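Local structure of quinone oxidoreductase (3TQH) at the NADPH dihydro-nicotinamide-adenine-dinucleotide phosphate site. The protein binds NADPH and is a quinone oxidoreductase of the medium-chain dehydrogenase/reductase family, probably passing electrons from NADPH to quinones. Numbering follows the deposited sequence.

The NADPH dihydro-nicotinamide-adenine-dinucleotide phosphate site. Residues 47-48, 51, 140, 160, 162-166, 183, 185, 188, 203, 222-223, 244-245, 266, 268, 310-312, 314. With NDP (NADPH dihydro-nicotinamide-adenine-dinucleotide phosphate), chain B.
The NADPH pocket is the cleft between the GroES-like catalytic domain, which supplies helix 47-53, and the Rossmann-type nucleotide-binding domain, and it illustrates how a dinucleotide fold can accommodate a 2'-phosphate. The cofactor lies across the glycine-rich turn GxGxxG and the start of helix 164-175, with 832 of its 953 Å² hidden. Gly164 N meets the adenosine-side phosphate oxygen NDP O2A at 2.8 Å, nearly straight, while Val165 N holds O2N of the next phosphate, so the helix N-terminus probably stabilises the diphosphate charge.

At the adenosine end, Tyr203 lays its ring over one face of the NDP adenine, with the centroids 3.8 Å apart and the planes turned by 11°; Val223 CG2 covers the opposite face, so the adenine is sandwiched. With CG wedged between the backbone N and the carbonyl carbon (chi1 69°), the ring places its hydroxyl beside the 2'-phosphate, Tyr203 OH lying 2.5 Å from NDP O3X. Ser185 OG also donates to O3X, so two hydroxyls grip this oxygen, and Ser185 N reaches NDP O1X at 2.6 Å. This combination would favour NADPH over NADH.

From the catalytic domain, the extended chain of Lys51 ends with NZ shared between the nicotinamide ribose hydroxyls, 2.7 Å from NDP O3D and 2.9 Å from NDP O2D. Val244 CG1, anti to the backbone N, packs against the dihydronicotinamide ring, and on the same side Thr140 brings OG1 and methyl CG2 to C4N, the hydride-bearing carbon. Backbone groups fix the carboxamide's rotation: Lys268 N donates to O7N, whereas NDP N7N donates to Val244 O in its carbonyl plane and, at 2.7 Å, to Leu266 O from 31° above that carbonyl's plane.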
ATOM      1  N   PRO A  47      -4.367  -2.377   4.162  1.00  9.39           N
ATOM      2  CA  PRO A  47      -4.983  -3.631   4.601  1.00  9.81           C
ATOM      3  C   PRO A  47      -4.134  -4.496   5.551  1.00 10.29           C
ATOM      4  O   PRO A  47      -4.680  -5.141   6.463  1.00 10.71           O
ATOM      5  CB  PRO A  47      -5.227  -4.368   3.278  1.00 10.50           C
ATOM      6  CG  PRO A  47      -5.456  -3.265   2.291  1.00 10.03           C
ATOM      7  CD  PRO A  47      -4.524  -2.170   2.706  1.00  9.64           C
ATOM      8  N   ILE A  48      -2.819  -4.511   5.339  1.00 10.15           N
ATOM      9  CA  ILE A  48      -1.894  -5.191   6.247  1.00 10.85           C
ATOM     10  C   ILE A  48      -2.161  -4.791   7.708  1.00 10.24           C
ATOM     11  O   ILE A  48      -2.002  -5.615   8.610  1.00 11.44           O
ATOM     12  CB  ILE A  48      -0.408  -4.919   5.872  1.00 11.08           C
ATOM     13  CG1 ILE A  48       0.539  -5.843   6.647  1.00 13.33           C
ATOM     14  CG2 ILE A  48      -0.034  -3.479   6.130  1.00 10.52           C
ATOM     15  CD1 ILE A  48       0.769  -7.169   5.990  1.00 15.48           C
ATOM     16  N   LYS A  51      -5.255  -6.954   8.889  1.00 11.89           N
ATOM     17  CA  LYS A  51      -4.857  -8.363   8.895  1.00 13.43           C
ATOM     18  C   LYS A  51      -3.933  -8.671  10.074  1.00 14.52           C
ATOM     19  O   LYS A  51      -3.917  -9.793  10.589  1.00 16.01           O
ATOM     20  CB  LYS A  51      -4.145  -8.727   7.589  1.00 13.55           C
ATOM     21  CG  LYS A  51      -5.002  -8.583   6.333  1.00 13.43           C
ATOM     22  CD  LYS A  51      -4.142  -8.646   5.083  1.00 13.93           C
ATOM     23  CE  LYS A  51      -4.985  -8.636   3.813  1.00 14.30           C
ATOM     24  NZ  LYS A  51      -4.172  -8.970   2.607  1.00 14.51           N
ATOM     25  N   THR A 140       4.366  -0.423  -4.139  1.00  9.98           N
ATOM     26  CA  THR A 140       3.832  -1.723  -4.519  1.00  9.49           C
ATOM     27  C   THR A 140       3.357  -1.711  -5.973  1.00  9.12           C
ATOM     28  O   THR A 140       3.721  -2.585  -6.762  1.00  9.27           O
ATOM     29  CB  THR A 140       2.686  -2.163  -3.602  1.00  9.06           C
ATOM     30  OG1 THR A 140       3.110  -2.086  -2.236  1.00  9.40           O
ATOM     31  CG2 THR A 140       2.281  -3.588  -3.918  1.00  8.57           C
ATOM     32  N   ALA A 160      -8.886  -5.218  -8.790  1.00  8.81           N
ATOM     33  CA  ALA A 160      -9.092  -4.288  -7.687  1.00  8.87           C
ATOM     34  C   ALA A 160      -8.521  -2.916  -8.018  1.00  8.54           C
ATOM     35  O   ALA A 160      -7.798  -2.328  -7.219  1.00  8.21           O
ATOM     36  CB  ALA A 160      -8.465  -4.832  -6.409  1.00  8.29           C
ATOM     37  N   ALA A 162      -9.713   0.096  -8.233  1.00  9.74           N
ATOM     38  CA  ALA A 162     -10.186   1.312  -7.563  1.00 10.31           C
ATOM     39  C   ALA A 162      -9.551   1.539  -6.190  1.00 10.08           C
ATOM     40  O   ALA A 162      -9.729   2.599  -5.596  1.00 10.09           O
ATOM     41  CB  ALA A 162     -11.714   1.288  -7.435  1.00 11.32           C
ATOM     42  N   GLY A 163      -8.804   0.554  -5.699  1.00  9.85           N
ATOM     43  CA  GLY A 163      -8.260   0.600  -4.340  1.00 10.18           C
ATOM     44  C   GLY A 163      -6.926   1.308  -4.202  1.00  9.97           C
ATOM     45  O   GLY A 163      -6.467   1.993  -5.117  1.00  9.85           O
ATOM     46  N   GLY A 164      -6.302   1.114  -3.045  1.00 10.26           N
ATOM     47  CA  GLY A 164      -5.052   1.777  -2.705  1.00 10.46           C
ATOM     48  C   GLY A 164      -3.981   1.587  -3.750  1.00 10.12           C
ATOM     49  O   GLY A 164      -3.551   2.552  -4.387  1.00 10.12           O
ATOM     50  N   VAL A 165      -3.560   0.338  -3.941  1.00 10.10           N
ATOM     51  CA  VAL A 165      -2.506   0.028  -4.908  1.00  9.84           C
ATOM     52  C   VAL A 165      -3.018   0.182  -6.331  1.00 10.00           C
ATOM     53  O   VAL A 165      -2.343   0.763  -7.171  1.00 10.29           O
ATOM     54  CB  VAL A 165      -1.972  -1.411  -4.727  1.00  9.76           C
ATOM     55  CG1 VAL A 165      -0.981  -1.771  -5.845  1.00  9.71           C
ATOM     56  CG2 VAL A 165      -1.321  -1.568  -3.366  1.00  9.53           C
ATOM     57  N   GLY A 166      -4.222  -0.337  -6.583  1.00 10.25           N
ATOM     58  CA  GLY A 166      -4.792  -0.414  -7.928  1.00 10.08           C
ATOM     59  C   GLY A 166      -4.844   0.901  -8.685  1.00 10.49           C
ATOM     60  O   GLY A 166      -4.364   0.986  -9.819  1.00 11.02           O
ATOM     61  N   THR A 183     -10.762  -4.723 -12.937  1.00 10.53           N
ATOM     62  CA  THR A 183     -12.018  -5.167 -12.333  1.00 11.35           C
ATOM     63  C   THR A 183     -12.440  -4.233 -11.199  1.00 11.41           C
ATOM     64  O   THR A 183     -11.636  -3.901 -10.330  1.00 10.68           O
ATOM     65  CB  THR A 183     -11.923  -6.618 -11.809  1.00 11.33           C
ATOM     66  OG1 THR A 183     -10.750  -6.768 -11.002  1.00  9.92           O
ATOM     67  CG2 THR A 183     -11.861  -7.605 -12.969  1.00 11.52           C
ATOM     68  N   SER A 185     -16.414  -2.441  -9.156  1.00 16.01           N
ATOM     69  CA  SER A 185     -17.863  -2.199  -9.137  1.00 18.44           C
ATOM     70  C   SER A 185     -18.275  -1.234 -10.244  1.00 19.21           C
ATOM     71  O   SER A 185     -17.474  -0.413 -10.685  1.00 18.40           O
ATOM     72  CB  SER A 185     -18.294  -1.602  -7.791  1.00 18.92           C
ATOM     73  OG  SER A 185     -18.067  -2.520  -6.742  1.00 20.46           O
ATOM     74  N   ASN A 188     -17.421   2.318  -9.675  1.00 18.95           N
ATOM     75  CA  ASN A 188     -16.048   2.797  -9.903  1.00 17.26           C
ATOM     76  C   ASN A 188     -15.614   2.820 -11.382  1.00 17.25           C
ATOM     77  O   ASN A 188     -14.505   3.238 -11.694  1.00 16.27           O
ATOM     78  CB  ASN A 188     -15.067   1.952  -9.084  1.00 15.52           C
ATOM     79  CG  ASN A 188     -15.227   2.143  -7.586  1.00 15.02           C
ATOM     80  OD1 ASN A 188     -15.230   1.178  -6.827  1.00 14.99           O
ATOM     81  ND2 ASN A 188     -15.341   3.386  -7.152  1.00 13.35           N
ATOM     82  N   TYR A 203     -17.178  -7.111 -12.084  1.00 17.86           N
ATOM     83  CA  TYR A 203     -16.931  -8.493 -11.652  1.00 17.72           C
ATOM     84  C   TYR A 203     -18.078  -9.139 -10.869  1.00 19.43           C
ATOM     85  O   TYR A 203     -18.050 -10.343 -10.624  1.00 19.85           O
ATOM     86  CB  TYR A 203     -15.616  -8.595 -10.864  1.00 15.81           C
ATOM     87  CG  TYR A 203     -15.622  -7.933  -9.507  1.00 14.71           C
ATOM     88  CD1 TYR A 203     -15.861  -8.674  -8.344  1.00 14.73           C
ATOM     89  CD2 TYR A 203     -15.374  -6.571  -9.379  1.00 12.30           C
ATOM     90  CE1 TYR A 203     -15.861  -8.060  -7.094  1.00 14.29           C
ATOM     91  CE2 TYR A 203     -15.365  -5.957  -8.140  1.00 12.39           C
ATOM     92  CZ  TYR A 203     -15.605  -6.696  -7.004  1.00 12.92           C
ATOM     93  OH  TYR A 203     -15.588  -6.062  -5.785  1.00 12.66           O
ATOM     94  N   LEU A 222      -4.310  -8.128  -7.301  1.00 12.09           N
ATOM     95  CA  LEU A 222      -4.347  -7.476  -5.999  1.00 12.16           C
ATOM     96  C   LEU A 222      -5.444  -8.037  -5.093  1.00 12.77           C
ATOM     97  O   LEU A 222      -5.704  -7.476  -4.035  1.00 12.92           O
ATOM     98  CB  LEU A 222      -4.513  -5.968  -6.184  1.00 11.84           C
ATOM     99  CG  LEU A 222      -3.355  -5.298  -6.936  1.00 11.34           C
ATOM    100  CD1 LEU A 222      -3.759  -3.921  -7.426  1.00 10.90           C
ATOM    101  CD2 LEU A 222      -2.109  -5.225  -6.046  1.00 11.67           C
ATOM    102  N   VAL A 223      -6.070  -9.145  -5.500  1.00 13.41           N
ATOM    103  CA  VAL A 223      -7.097  -9.821  -4.679  1.00 14.42           C
ATOM    104  C   VAL A 223      -6.603 -11.170  -4.147  1.00 15.34           C
ATOM    105  O   VAL A 223      -6.829 -11.504  -2.990  1.00 16.63           O
ATOM    106  CB  VAL A 223      -8.415 -10.031  -5.464  1.00 14.70           C
ATOM    107  CG1 VAL A 223      -9.460 -10.733  -4.593  1.00 15.43           C
ATOM    108  CG2 VAL A 223      -8.941  -8.697  -5.972  1.00 13.74           C
ATOM    109  N   VAL A 244      -0.094 -10.261  -5.504  1.00 10.17           N
ATOM    110  CA  VAL A 244       0.456  -9.335  -4.507  1.00  9.89           C
ATOM    111  C   VAL A 244       0.129  -9.681  -3.037  1.00 10.87           C
ATOM    112  O   VAL A 244       0.992  -9.510  -2.173  1.00 11.49           O
ATOM    113  CB  VAL A 244       0.038  -7.871  -4.843  1.00  9.14           C
ATOM    114  CG1 VAL A 244       0.466  -6.892  -3.750  1.00  8.34           C
ATOM    115  CG2 VAL A 244       0.628  -7.456  -6.185  1.00  8.53           C
ATOM    116  N   PRO A 245      -1.103 -10.153  -2.740  1.00 11.06           N
ATOM    117  CA  PRO A 245      -1.332 -10.587  -1.362  1.00 12.13           C
ATOM    118  C   PRO A 245      -0.475 -11.796  -1.036  1.00 13.48           C
ATOM    119  O   PRO A 245      -0.459 -12.773  -1.793  1.00 14.23           O
ATOM    120  CB  PRO A 245      -2.827 -10.938  -1.327  1.00 12.34           C
ATOM    121  CG  PRO A 245      -3.415 -10.258  -2.511  1.00 11.14           C
ATOM    122  CD  PRO A 245      -2.331 -10.240  -3.547  1.00 10.59           C
ATOM    123  N   LEU A 266       5.066 -10.829  -4.557  1.00 16.07           N
ATOM    124  CA  LEU A 266       5.660  -9.513  -4.385  1.00 16.09           C
ATOM    125  C   LEU A 266       5.758  -9.186  -2.906  1.00 16.73           C
ATOM    126  O   LEU A 266       4.771  -9.305  -2.174  1.00 16.54           O
ATOM    127  CB  LEU A 266       4.831  -8.436  -5.090  1.00 14.98           C
ATOM    128  CG  LEU A 266       5.568  -7.107  -5.292  1.00 15.45           C
ATOM    129  CD1 LEU A 266       6.390  -7.164  -6.571  1.00 16.15           C
ATOM    130  CD2 LEU A 266       4.611  -5.926  -5.334  1.00 15.16           C
ATOM    131  N   LYS A 268       6.888  -5.787  -1.094  1.00 17.83           N
ATOM    132  CA  LYS A 268       7.253  -4.381  -1.227  1.00 17.93           C
ATOM    133  C   LYS A 268       8.550  -4.081  -0.484  1.00 19.23           C
ATOM    134  O   LYS A 268       8.673  -4.373   0.703  1.00 20.04           O
ATOM    135  CB  LYS A 268       6.130  -3.490  -0.678  1.00 17.48           C
ATOM    136  CG  LYS A 268       6.485  -1.993  -0.596  1.00 18.86           C
ATOM    137  CD  LYS A 268       5.879  -1.340   0.639  1.00 20.30           C
ATOM    138  CE  LYS A 268       6.575  -1.743   1.931  1.00 21.88           C
ATOM    139  NZ  LYS A 268       5.646  -1.659   3.112  1.00 23.48           N
ATOM    140  N   GLY A 310     -13.208  -3.958   2.262  1.00 14.22           N
ATOM    141  CA  GLY A 310     -12.547  -4.258   1.003  1.00 14.12           C
ATOM    142  C   GLY A 310     -13.061  -3.420  -0.155  1.00 14.59           C
ATOM    143  O   GLY A 310     -12.799  -3.741  -1.310  1.00 15.29           O
ATOM    144  N   HIS A 311     -13.772  -2.334   0.142  1.00 14.44           N
ATOM    145  CA  HIS A 311     -14.347  -1.488  -0.904  1.00 15.45           C
ATOM    146  C   HIS A 311     -13.937  -0.007  -0.811  1.00 14.99           C
ATOM    147  O   HIS A 311     -14.612   0.876  -1.333  1.00 15.84           O
ATOM    148  CB  HIS A 311     -15.862  -1.685  -0.939  1.00 16.93           C
ATOM    149  CG  HIS A 311     -16.256  -3.042  -1.429  1.00 17.74           C
ATOM    150  ND1 HIS A 311     -16.844  -3.990  -0.621  1.00 18.56           N
ATOM    151  CD2 HIS A 311     -16.080  -3.633  -2.632  1.00 17.10           C
ATOM    152  CE1 HIS A 311     -17.041  -5.097  -1.316  1.00 18.76           C
ATOM    153  NE2 HIS A 311     -16.587  -4.904  -2.540  1.00 18.67           N
ATOM    154  N   VAL A 312     -12.798   0.253  -0.186  1.00 13.55           N
ATOM    155  CA  VAL A 312     -12.262   1.602  -0.157  1.00 13.71           C
ATOM    156  C   VAL A 312     -11.758   1.982  -1.550  1.00 14.63           C
ATOM    157  O   VAL A 312     -11.020   1.226  -2.179  1.00 14.37           O
ATOM    158  CB  VAL A 312     -11.114   1.744   0.862  1.00 11.91           C
ATOM    159  CG1 VAL A 312     -10.466   3.103   0.741  1.00 12.70           C
ATOM    160  CG2 VAL A 312     -11.633   1.538   2.259  1.00 11.33           C
ATOM    161  N   GLY A 314      -9.315   4.337  -3.470  1.00 16.13           N
ATOM    162  CA  GLY A 314      -8.086   5.059  -3.128  1.00 15.43           C
ATOM    163  C   GLY A 314      -7.571   4.791  -1.720  1.00 13.64           C
ATOM    164  O   GLY A 314      -7.470   3.638  -1.293  1.00 12.70           O
TER
HETATM  165  PA  NDP B 500      -7.630  -1.944  -0.876  1.00  9.67           P
HETATM  166  O1A NDP B 500      -8.392  -2.232   0.355  1.00  9.38           O
HETATM  167  O2A NDP B 500      -7.299  -0.510  -0.985  1.00  9.30           O
HETATM  168  O5B NDP B 500      -8.478  -2.380  -2.169  1.00 10.56           O
HETATM  169  C5B NDP B 500      -9.871  -2.130  -2.192  1.00 11.36           C
HETATM  170  C4B NDP B 500     -10.410  -2.344  -3.598  1.00 10.76           C
HETATM  171  O4B NDP B 500     -10.545  -3.728  -3.841  1.00 10.87           O
HETATM  172  C3B NDP B 500     -11.785  -1.735  -3.839  1.00 11.55           C
HETATM  173  O3B NDP B 500     -11.664  -0.603  -4.673  1.00 10.96           O
HETATM  174  C2B NDP B 500     -12.606  -2.842  -4.493  1.00 11.52           C
HETATM  175  O2B NDP B 500     -13.239  -2.427  -5.683  1.00 11.55           O
HETATM  176  C1B NDP B 500     -11.568  -3.910  -4.793  1.00 10.36           C
HETATM  177  N9A NDP B 500     -12.063  -5.292  -4.704  1.00 10.61           N
HETATM  178  C8A NDP B 500     -12.535  -5.932  -3.585  1.00 12.21           C
HETATM  179  N7A NDP B 500     -12.863  -7.196  -3.920  1.00 12.42           N
HETATM  180  C5A NDP B 500     -12.607  -7.374  -5.232  1.00 10.47           C
HETATM  181  C6A NDP B 500     -12.769  -8.471  -6.066  1.00  9.73           C
HETATM  182  N6A NDP B 500     -13.257  -9.599  -5.577  1.00 10.57           N
HETATM  183  N1A NDP B 500     -12.426  -8.373  -7.395  1.00  8.93           N
HETATM  184  C2A NDP B 500     -11.916  -7.179  -7.886  1.00  8.24           C
HETATM  185  N3A NDP B 500     -11.748  -6.086  -7.054  1.00  8.14           N
HETATM  186  C4A NDP B 500     -12.096  -6.186  -5.742  1.00  9.65           C
HETATM  187  O3  NDP B 500      -6.307  -2.859  -0.950  1.00 10.58           O
HETATM  188  PN  NDP B 500      -4.847  -2.415  -1.478  1.00 10.39           P
HETATM  189  O1N NDP B 500      -4.218  -1.535  -0.471  1.00 11.69           O
HETATM  190  O2N NDP B 500      -4.877  -1.979  -2.882  1.00 10.06           O
HETATM  191  O5D NDP B 500      -4.104  -3.839  -1.411  1.00 11.43           O
HETATM  192  C5D NDP B 500      -4.612  -4.977  -2.081  1.00 10.81           C
HETATM  193  C4D NDP B 500      -3.964  -6.237  -1.518  1.00 10.98           C
HETATM  194  O4D NDP B 500      -2.564  -6.200  -1.722  1.00 10.77           O
HETATM  195  C3D NDP B 500      -4.203  -6.368  -0.021  1.00 11.92           C
HETATM  196  O3D NDP B 500      -4.576  -7.692   0.281  1.00 12.00           O
HETATM  197  C2D NDP B 500      -2.875  -5.996   0.603  1.00 12.48           C
HETATM  198  O2D NDP B 500      -2.657  -6.637   1.847  1.00 13.55           O
HETATM  199  C1D NDP B 500      -1.888  -6.415  -0.492  1.00 11.98           C
HETATM  200  N1N NDP B 500      -0.596  -5.689  -0.490  1.00 11.57           N
HETATM  201  C2N NDP B 500       0.554  -6.438  -0.532  1.00 12.08           C
HETATM  202  C3N NDP B 500       1.819  -5.857  -0.475  1.00 12.08           C
HETATM  203  C7N NDP B 500       3.067  -6.689  -0.524  1.00 12.38           C
HETATM  204  O7N NDP B 500       4.317  -6.037  -0.447  1.00 13.05           O
HETATM  205  N7N NDP B 500       2.975  -8.014  -0.626  1.00 10.79           N
HETATM  206  C4N NDP B 500       1.907  -4.361  -0.361  1.00 12.70           C
HETATM  207  C5N NDP B 500       0.619  -3.603  -0.331  1.00 12.66           C
HETATM  208  C6N NDP B 500      -0.575  -4.315  -0.402  1.00 12.52           C
HETATM  209  P2B NDP B 500     -14.837  -2.232  -5.755  1.00 14.31           P
HETATM  210  O1X NDP B 500     -15.166  -1.512  -7.038  1.00 14.81           O
HETATM  211  O2X NDP B 500     -15.311  -1.397  -4.590  1.00 16.49           O
HETATM  212  O3X NDP B 500     -15.558  -3.552  -5.741  1.00 14.93           O
HETATM  213  O   HOH W   1     -10.922  -1.509   1.365  1.00  2.00           O
HETATM  214  O   HOH W   2     -11.526  -2.079  -7.926  1.00  6.18           O
HETATM  215  O   HOH W   3      -6.948   1.624   0.491  1.00  7.13           O